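Local coordinates for protein microbial serine proteinases; subtilisin (Bacillus subtilis, PDB 2GKO) that hydrolyses peptide bonds in proteins as a cold-adapted, calcium-loaded serine protease of the subtilisin family, at residues 26-31 and 258-263; 53-58 and 112-117; 232-237 and 242-247. All coordinates share one frame; numbering follows the deposited sequence.

How the contacts relate
All three contacts lie in one subtilisin fold, their centres 21 to 26 Å apart. Contact 1 brings strand 29-34 of the large mixed sheet against helix 248-265, drawing together parts of the chain more than 220 residues apart; contacts 2 and 3 both fall between its two segments, contact 2 first. The centre of contact 2 lies about 20 Å from that of the chain, where the loop after strand 48-53 of the same sheet meets the start of helix 112-129. Contact 3 is a separate two-stranded hairpin, and its strand 242-245 runs on into helix 248-265 of contact 1. That junction holds much of the phenylmethanesulfonic acid pocket, whereas contacts 1 and 2 each carry a calcium ion.

Contact 1 (26-31 and 258-263); sequences AGINIA and LAAKIW. With CA (calcium ion), chain B.
Ile28 and Ile30 meet Ala260 and Trp263 where helix 248-265 packs on the central, largely parallel sheet of the alpha/beta subtilisin fold. From its CB, itself 4.0 Å from Ala260 CB, Ile28 branches toward two successive turns of the helix. CG2 lies against the methyl of Ala260, 3.8 Å from its CB, while CG1 comes 3.5 Å from Ala260 O. With CG1 beside the backbone N (chi1 -52°) and a second bend at chi2 of -59°, the tip CD1 reaches Trp263, 3.7 Å from its CB. The two side chains cross at about a right angle. Ile30 adds its own tip, CD1 standing 3.7 Å from Ala260 CB, so that methyl takes a branch from each isoleucine. Cutting Ile28 back to an alanine is likely to leave Ala260 and Trp263 CB without the branches that cover them and to open a gap between helix and sheet. The indole NE1 is held elsewhere, by Ala269 O. Asn29 turns from the helix to a calcium ion also bound by Glu49 and Asp97: its OD1 binds the metal at 2.2 Å, and a calcium-bound water donates to Gly27 O at 2.8 Å.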
loop_
_atom_site.group_PDB
_atom_site.type_symbol
_atom_site.label_atom_id
_atom_site.label_comp_id
_atom_site.label_asym_id
_atom_site.label_seq_id
_atom_site.Cartn_x
_atom_site.Cartn_y
_atom_site.Cartn_z
ATOM N N ALA A 26 8.715 -5.640 -12.608
ATOM C CA ALA A 26 8.563 -5.343 -14.025
ATOM C C ALA A 26 7.227 -5.820 -14.568
ATOM O O ALA A 26 6.808 -6.945 -14.334
ATOM C CB ALA A 26 9.704 -5.951 -14.827
ATOM N N GLY A 27 6.558 -4.940 -15.298
ATOM C CA GLY A 27 5.305 -5.272 -15.942
ATOM C C GLY A 27 4.062 -5.094 -15.098
ATOM O O GLY A 27 2.974 -5.071 -15.657
ATOM N N ILE A 28 4.220 -4.936 -13.783
ATOM C CA ILE A 28 3.076 -4.823 -12.901
ATOM C C ILE A 28 2.798 -3.372 -12.650
ATOM O O ILE A 28 3.713 -2.583 -12.424
ATOM C CB ILE A 28 3.317 -5.555 -11.576
ATOM C CG1 ILE A 28 3.780 -7.000 -11.827
ATOM C CG2 ILE A 28 2.049 -5.514 -10.725
ATOM C CD1 ILE A 28 2.826 -7.851 -12.615
ATOM N N ASN A 29 1.514 -3.010 -12.665
ATOM C CA ASN A 29 1.100 -1.613 -12.485
ATOM C C ASN A 29 0.600 -1.411 -11.073
ATOM O O ASN A 29 -0.227 -2.182 -10.600
ATOM C CB ASN A 29 -0.016 -1.270 -13.475
ATOM C CG ASN A 29 0.341 -1.662 -14.885
ATOM O OD1 ASN A 29 1.158 -0.983 -15.525
ATOM N ND2 ASN A 29 -0.189 -2.799 -15.351
ATOM N N ILE A 30 1.174 -0.442 -10.368
ATOM C CA ILE A 30 0.689 -0.040 -9.063
ATOM C C ILE A 30 -0.082 1.261 -9.229
ATOM O O ILE A 30 0.468 2.311 -9.581
ATOM C CB ILE A 30 1.841 0.102 -8.022
ATOM C CG1 ILE A 30 2.627 -1.212 -7.902
ATOM C CG2 ILE A 30 1.264 0.480 -6.666
ATOM C CD1 ILE A 30 3.822 -1.141 -6.961
ATOM N N ALA A 31 -1.386 1.179 -8.974
ATOM C CA ALA A 31 -2.264 2.307 -9.021
ATOM C C ALA A 31 -2.380 2.923 -7.636
ATOM O O ALA A 31 -3.019 2.367 -6.741
ATOM C CB ALA A 31 -3.644 1.897 -9.576
ATOM N N LEU A 258 5.632 -5.008 -2.549
ATOM C CA LEU A 258 5.963 -6.421 -2.424
ATOM C C LEU A 258 5.074 -7.271 -3.310
ATOM O O LEU A 258 5.561 -8.189 -3.986
ATOM C CB LEU A 258 5.875 -6.895 -0.986
ATOM C CG LEU A 258 6.323 -8.345 -0.774
ATOM C CD1 LEU A 258 7.787 -8.514 -1.257
ATOM C CD2 LEU A 258 6.144 -8.762 0.684
ATOM N N ALA A 259 3.768 -6.974 -3.328
ATOM C CA ALA A 259 2.827 -7.694 -4.176
ATOM C C ALA A 259 3.248 -7.614 -5.636
ATOM O O ALA A 259 3.207 -8.615 -6.355
ATOM C CB ALA A 259 1.408 -7.136 -4.000
ATOM N N ALA A 260 3.673 -6.436 -6.077
ATOM C CA ALA A 260 4.109 -6.237 -7.464
ATOM C C ALA A 260 5.388 -7.003 -7.782
ATOM O O ALA A 260 5.515 -7.589 -8.855
ATOM C CB ALA A 260 4.292 -4.770 -7.752
ATOM N N LYS A 261 6.317 -7.000 -6.841
ATOM C CA LYS A 261 7.565 -7.748 -6.951
ATOM C C LYS A 261 7.270 -9.248 -7.083
ATOM O O LYS A 261 7.896 -9.955 -7.910
ATOM C CB LYS A 261 8.423 -7.468 -5.709
ATOM C CG LYS A 261 9.840 -7.980 -5.769
ATOM C CD LYS A 261 10.656 -7.477 -4.585
ATOM C CE LYS A 261 11.995 -8.217 -4.469
ATOM N NZ LYS A 261 12.921 -7.912 -5.581
ATOM N N ILE A 262 6.331 -9.744 -6.275
ATOM C CA ILE A 262 5.910 -11.133 -6.350
ATOM C C ILE A 262 5.240 -11.411 -7.697
ATOM O O ILE A 262 5.583 -12.369 -8.396
ATOM C CB ILE A 262 4.947 -11.462 -5.178
ATOM C CG1 ILE A 262 5.707 -11.444 -3.855
ATOM C CG2 ILE A 262 4.261 -12.811 -5.364
ATOM C CD1 ILE A 262 4.799 -11.423 -2.638
ATOM N N TRP A 263 4.303 -10.546 -8.085
ATOM C CA TRP A 263 3.497 -10.768 -9.276
ATOM C C TRP A 263 4.354 -10.818 -10.537
ATOM O O TRP A 263 4.069 -11.601 -11.439
ATOM C CB TRP A 263 2.403 -9.690 -9.419
ATOM C CG TRP A 263 1.113 -10.181 -9.998
ATOM C CD1 TRP A 263 0.898 -11.331 -10.728
ATOM C CD2 TRP A 263 -0.168 -9.552 -9.874
ATOM N NE1 TRP A 263 -0.430 -11.452 -11.036
ATOM C CE2 TRP A 263 -1.112 -10.373 -10.519
ATOM C CE3 TRP A 263 -0.619 -8.385 -9.249
ATOM C CZ2 TRP A 263 -2.466 -10.048 -10.578
ATOM C CZ3 TRP A 263 -1.950 -8.070 -9.301
ATOM C CH2 TRP A 263 -2.858 -8.885 -9.966
HETATM CA CA CA B . 2.185 -0.986 -17.450
HETATM O O HOH W 1 2.248 -3.153 -17.511
HETATM O O HOH W 2 2.988 -1.103 -19.596
HETATM O O HOH W 3 0.103 -1.195 -18.463
#

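Contact 2 (53-58 and 112-117); sequences DFTVGT and ADDIAE. With CA (calcium ion), chain E.
Phe54 and Asp114 come together at a calcium site, between the loop that follows strand 48-53 and the first turns of helix 112-129. Asp114 OD1 binds the metal at 2.4 Å, and waters complete the modelled shell, one of them in doubtful position. The same oxygen lies 3.1 Å from Phe54 O, but both are acceptors and do not bond; the calcium, and the nearby start of the helix, are likely to offset the unfavourable approach of the carboxylate to the carbonyl. The other carboxylate oxygen, Asp114 OD2, takes a hydrogen bond from a water at 2.6 Å, and that water also donates to Thr55 O, joining loop to helix. Asp113 works at second hand: its OD1 accepts at 2.5 Å from a calcium-bound water.

The loop is shaped by an Asx turn. Asp53 OD1 accepts from Thr55 N at 2.9 Å, met from above the carboxylate plane, and on its syn lone pair from Thr55 OG1 at 2.6 Å. Two bonds on one oxygen thus fix both the backbone and the hydroxyl of Thr55, whose CA lies 3.5 Å from Asp114 OD2.

Away from the metal, the Phe54 ring packs on the helix, against a methylene of Glu117 and main-chain atoms. Glu117 leaves the helix with CG anti to its N (chi1 -177°), which carries that methylene to the edge of the Phe54 ring, 3.7 Å from CD1. A bend at chi2 (70°) then turns the carboxylate, leaving its plane 57° from that of the ring. Phe60 and Tyr101 meet the same phenyl with their own rings.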
loop_
_atom_site.group_PDB
_atom_site.type_symbol
_atom_site.label_atom_id
_atom_site.label_comp_id
_atom_site.label_asym_id
_atom_site.label_seq_id
_atom_site.Cartn_x
_atom_site.Cartn_y
_atom_site.Cartn_z
ATOM N N ASP A 53 -6.660 12.439 -13.054
ATOM C CA ASP A 53 -7.223 13.194 -11.944
ATOM C C ASP A 53 -8.738 12.992 -11.892
ATOM O O ASP A 53 -9.458 13.498 -12.751
ATOM C CB ASP A 53 -6.879 14.661 -12.101
ATOM C CG ASP A 53 -7.264 15.505 -10.906
ATOM O OD1 ASP A 53 -7.917 15.030 -9.962
ATOM O OD2 ASP A 53 -6.900 16.692 -10.821
ATOM N N PHE A 54 -9.195 12.287 -10.869
ATOM C CA PHE A 54 -10.610 11.977 -10.663
ATOM C C PHE A 54 -11.333 13.005 -9.805
ATOM O O PHE A 54 -12.541 12.848 -9.546
ATOM C CB PHE A 54 -10.737 10.581 -10.067
ATOM C CG PHE A 54 -10.323 9.505 -11.010
ATOM C CD1 PHE A 54 -11.266 8.842 -11.786
ATOM C CD2 PHE A 54 -8.981 9.181 -11.175
ATOM C CE1 PHE A 54 -10.884 7.868 -12.659
ATOM C CE2 PHE A 54 -8.609 8.195 -12.042
ATOM C CZ PHE A 54 -9.547 7.545 -12.797
ATOM N N THR A 55 -10.652 14.091 -9.441
ATOM C CA THR A 55 -11.231 15.130 -8.589
ATOM C C THR A 55 -11.704 16.353 -9.360
ATOM O O THR A 55 -12.295 17.245 -8.769
ATOM C CB THR A 55 -10.231 15.569 -7.507
ATOM O OG1 THR A 55 -9.173 16.371 -8.076
ATOM C CG2 THR A 55 -9.594 14.374 -6.847
ATOM N N VAL A 56 -11.401 16.387 -10.652
ATOM C CA VAL A 56 -11.786 17.465 -11.537
ATOM C C VAL A 56 -12.558 16.810 -12.673
ATOM O O VAL A 56 -12.047 15.879 -13.352
ATOM C CB VAL A 56 -10.571 18.235 -12.083
ATOM C CG1 VAL A 56 -11.007 19.233 -13.169
ATOM C CG2 VAL A 56 -9.857 18.961 -10.943
ATOM N N GLY A 57 -13.791 17.304 -12.838
ATOM C CA GLY A 57 -14.792 16.758 -13.746
ATOM C C GLY A 57 -15.302 15.395 -13.332
ATOM O O GLY A 57 -14.962 14.877 -12.265
ATOM N N THR A 58 -16.185 14.840 -14.153
ATOM C CA THR A 58 -16.186 13.399 -14.364
ATOM C C THR A 58 -15.576 13.224 -15.746
ATOM O O THR A 58 -15.413 14.195 -16.500
ATOM C CB THR A 58 -17.588 12.752 -14.304
ATOM O OG1 THR A 58 -18.575 13.617 -14.891
ATOM C CG2 THR A 58 -18.044 12.528 -12.850
ATOM N N ALA A 112 -16.167 10.063 -1.876
ATOM C CA ALA A 112 -16.346 8.646 -2.152
ATOM C C ALA A 112 -16.567 8.369 -3.629
ATOM O O ALA A 112 -16.082 7.358 -4.141
ATOM C CB ALA A 112 -17.495 8.078 -1.328
ATOM N N ASP A 113 -17.275 9.251 -4.328
ATOM C CA ASP A 113 -17.568 8.957 -5.723
ATOM C C ASP A 113 -16.314 9.060 -6.597
ATOM O O ASP A 113 -16.192 8.314 -7.558
ATOM C CB ASP A 113 -18.766 9.715 -6.324
ATOM C CG ASP A 113 -18.802 11.167 -5.977
ATOM O OD1 ASP A 113 -17.743 11.797 -5.754
ATOM O OD2 ASP A 113 -19.898 11.785 -5.910
ATOM N N ASP A 114 -15.405 9.971 -6.260
ATOM C CA ASP A 114 -14.139 10.077 -6.984
ATOM C C ASP A 114 -13.273 8.851 -6.795
ATOM O O ASP A 114 -12.693 8.347 -7.756
ATOM C CB ASP A 114 -13.335 11.289 -6.505
ATOM C CG ASP A 114 -13.985 12.603 -6.839
ATOM O OD1 ASP A 114 -14.942 12.635 -7.654
ATOM O OD2 ASP A 114 -13.560 13.669 -6.346
ATOM N N ILE A 115 -13.169 8.391 -5.549
ATOM C CA ILE A 115 -12.411 7.196 -5.208
ATOM C C ILE A 115 -13.007 5.972 -5.909
ATOM O O ILE A 115 -12.301 5.138 -6.482
ATOM C CB ILE A 115 -12.387 6.977 -3.663
ATOM C CG1 ILE A 115 -11.639 8.131 -2.961
ATOM C CG2 ILE A 115 -11.754 5.646 -3.306
ATOM C CD1 ILE A 115 -11.978 8.293 -1.499
ATOM N N ALA A 116 -14.336 5.868 -5.856
ATOM C CA ALA A 116 -15.015 4.744 -6.497
ATOM C C ALA A 116 -14.805 4.745 -8.019
ATOM O O ALA A 116 -14.562 3.703 -8.593
ATOM C CB ALA A 116 -16.504 4.758 -6.139
ATOM N N GLU A 117 -14.867 5.911 -8.646
ATOM C CA GLU A 117 -14.656 6.021 -10.080
ATOM C C GLU A 117 -13.245 5.570 -10.444
ATOM O O GLU A 117 -13.030 4.865 -11.424
ATOM C CB GLU A 117 -14.903 7.449 -10.540
ATOM C CG GLU A 117 -14.787 7.662 -12.040
ATOM C CD GLU A 117 -15.916 7.022 -12.844
ATOM O OE1 GLU A 117 -16.863 6.445 -12.252
ATOM O OE2 GLU A 117 -15.823 7.071 -14.089
HETATM CA CA CA E . -16.408 14.315 -8.649
HETATM O O HOH W 4 -14.608 15.967 -6.974
HETATM O O HOH W 5 -17.334 14.127 -6.413
HETATM O O HOH W 6 -14.698 14.169 -10.185
HETATM O O HOH W 7 -17.566 16.631 -8.803
#

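Contact 3 (232-237 and 242-247); sequences AVYSTW and YATISG. With PMS (phenylmethanesulfonic acid), chain G.
Trp237 lays one face of its indole over Ala243, whose CB is 3.4 Å from CE3 and offset toward the rim of the ring. Ile245, on the same side of the hairpin as Ala243, crosses the indole at about a right angle, its CD1 3.9 Å from Trp237 CZ3. That CD1 also touches the bound phenylmethanesulfonic acid, 3.6 Å from its ring atom C4. CG1, between the backbone N and the carbonyl carbon (chi1 52°), points it there.

Tyr234 and Tyr242 form an aromatic pair of their own. Their planes are 7° apart but slid, with centroids 5.3 Å from each other, so they barely overlap. Instead Tyr234 OH sits over one face of the Tyr242 ring, 3.2 Å from CG, and is hydrogen-bonded to Ser3 N; Tyr242 OH goes to Asp43. Thr244 OG1 meets the edge of the Tyr234 ring in its plane.

Between these groups runs the antiparallel ladder of strands 233-236 and 242-245. Val233 with Ile245 and Ser235 with Ala243 are the hydrogen-bonded pairs, and Ser235 N reaches Ala243 O at 2.9 Å. Tyr234 with Thr244 and Thr236 with Tyr242 alternate with them as non-hydrogen-bonded pairs. Past the strands, Ser246 OG accepts from Ala232 N at 2.8 Å, nearly straight at 169°, prolonging the pairing with a side chain.

Bonded to Val233 through both its N and O, Ile245 is therefore held where its side chain leaves the hairpin, consistent with a firm wall for the ligand's phenyl ring, while Gly247, lacking a CB, leaves room for sulfonate oxygen O1S.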
loop_
_atom_site.group_PDB
_atom_site.type_symbol
_atom_site.label_atom_id
_atom_site.label_comp_id
_atom_site.label_asym_id
_atom_site.label_seq_id
_atom_site.Cartn_x
_atom_site.Cartn_y
_atom_site.Cartn_z
ATOM N N ALA A 232 7.823 6.360 10.970
ATOM C CA ALA A 232 9.062 7.057 10.641
ATOM C C ALA A 232 9.633 6.628 9.305
ATOM O O ALA A 232 10.819 6.266 9.212
ATOM C CB ALA A 232 10.065 6.870 11.750
ATOM N N VAL A 233 8.785 6.674 8.274
ATOM C CA VAL A 233 9.124 6.223 6.914
ATOM C C VAL A 233 9.547 7.417 6.052
ATOM O O VAL A 233 8.792 8.369 5.845
ATOM C CB VAL A 233 7.942 5.486 6.262
ATOM C CG1 VAL A 233 8.214 5.166 4.797
ATOM C CG2 VAL A 233 7.626 4.226 7.027
ATOM N N TYR A 234 10.784 7.352 5.566
ATOM C CA TYR A 234 11.360 8.372 4.700
ATOM C C TYR A 234 11.009 7.968 3.286
ATOM O O TYR A 234 11.180 6.819 2.895
ATOM C CB TYR A 234 12.896 8.380 4.868
ATOM C CG TYR A 234 13.697 9.295 3.974
ATOM C CD1 TYR A 234 13.977 10.581 4.374
ATOM C CD2 TYR A 234 14.200 8.859 2.751
ATOM C CE1 TYR A 234 14.762 11.420 3.595
ATOM C CE2 TYR A 234 14.963 9.699 1.945
ATOM C CZ TYR A 234 15.250 10.964 2.384
ATOM O OH TYR A 234 16.010 11.830 1.613
ATOM N N SER A 235 10.532 8.926 2.505
ATOM C CA SER A 235 10.194 8.691 1.114
ATOM C C SER A 235 10.143 10.007 0.377
ATOM O O SER A 235 10.447 11.056 0.912
ATOM C CB SER A 235 8.836 7.956 1.002
ATOM O OG SER A 235 8.556 7.508 -0.327
ATOM N N THR A 236 9.805 9.914 -0.901
ATOM C CA THR A 236 9.648 11.060 -1.788
ATOM C C THR A 236 8.510 11.997 -1.350
ATOM O O THR A 236 7.546 11.571 -0.678
ATOM C CB THR A 236 9.396 10.514 -3.209
ATOM O OG1 THR A 236 8.374 9.501 -3.187
ATOM C CG2 THR A 236 10.637 9.798 -3.753
ATOM N N TRP A 237 8.613 13.274 -1.708
ATOM C CA TRP A 237 7.593 14.273 -1.352
ATOM C C TRP A 237 7.221 15.109 -2.562
ATOM O O TRP A 237 7.954 15.135 -3.566
ATOM C CB TRP A 237 8.075 15.150 -0.215
ATOM C CG TRP A 237 7.017 15.844 0.611
ATOM C CD1 TRP A 237 6.881 17.180 0.783
ATOM C CD2 TRP A 237 6.022 15.225 1.433
ATOM N NE1 TRP A 237 5.837 17.435 1.632
ATOM C CE2 TRP A 237 5.305 16.259 2.055
ATOM C CE3 TRP A 237 5.639 13.900 1.679
ATOM C CZ2 TRP A 237 4.242 16.021 2.920
ATOM C CZ3 TRP A 237 4.589 13.669 2.546
ATOM C CH2 TRP A 237 3.915 14.723 3.150
ATOM N N TYR A 242 11.997 15.150 -0.134
ATOM C CA TYR A 242 11.712 13.971 0.681
ATOM C C TYR A 242 11.038 14.383 1.990
ATOM O O TYR A 242 10.963 15.565 2.343
ATOM C CB TYR A 242 13.005 13.169 0.940
ATOM C CG TYR A 242 13.717 12.811 -0.344
ATOM C CD1 TYR A 242 14.615 13.715 -0.937
ATOM C CD2 TYR A 242 13.468 11.619 -0.981
ATOM C CE1 TYR A 242 15.219 13.433 -2.139
ATOM C CE2 TYR A 242 14.083 11.320 -2.187
ATOM C CZ TYR A 242 14.963 12.242 -2.748
ATOM O OH TYR A 242 15.567 11.963 -3.927
ATOM N N ALA A 243 10.512 13.402 2.691
ATOM C CA ALA A 243 9.800 13.620 3.942
ATOM C C ALA A 243 9.748 12.333 4.714
ATOM O O ALA A 243 9.773 11.241 4.159
ATOM C CB ALA A 243 8.356 14.086 3.667
ATOM N N THR A 244 9.682 12.461 6.028
ATOM C CA THR A 244 9.519 11.342 6.921
ATOM C C THR A 244 8.246 11.444 7.748
ATOM O O THR A 244 8.093 12.379 8.513
ATOM C CB THR A 244 10.696 11.280 7.881
ATOM O OG1 THR A 244 11.930 11.196 7.130
ATOM C CG2 THR A 244 10.635 10.007 8.726
ATOM N N ILE A 245 7.337 10.494 7.569
ATOM C CA ILE A 245 6.047 10.483 8.255
ATOM C C ILE A 245 5.661 9.073 8.697
ATOM O O ILE A 245 6.271 8.097 8.280
ATOM C CB ILE A 245 4.929 11.096 7.351
ATOM C CG1 ILE A 245 4.893 10.449 5.957
ATOM C CG2 ILE A 245 5.078 12.600 7.282
ATOM C CD1 ILE A 245 3.673 10.848 5.127
ATOM N N SER A 246 4.613 8.976 9.513
ATOM C CA SER A 246 4.131 7.709 10.053
ATOM C C SER A 246 2.650 7.533 9.773
ATOM O O SER A 246 1.886 8.469 9.933
ATOM C CB SER A 246 4.285 7.666 11.566
ATOM O OG SER A 246 5.619 7.864 11.946
ATOM N N GLY A 247 2.252 6.319 9.436
ATOM C CA GLY A 247 0.851 5.993 9.236
ATOM C C GLY A 247 0.698 4.623 8.645
ATOM O O GLY A 247 1.628 4.092 8.044
HETATM C C PMS G . -3.460 8.471 5.886
HETATM S S PMS G . -3.243 6.818 6.082
HETATM C C1 PMS G . -2.164 9.270 5.942
HETATM C C2 PMS G . -1.697 9.789 7.148
HETATM C C3 PMS G . -0.519 10.543 7.191
HETATM C C4 PMS G . 0.163 10.810 6.012
HETATM C C5 PMS G . -0.313 10.331 4.797
HETATM C C6 PMS G . -1.479 9.571 4.770
HETATM O O2S PMS G . -4.560 6.228 6.183
HETATM O O1S PMS G . -2.323 6.664 7.206
#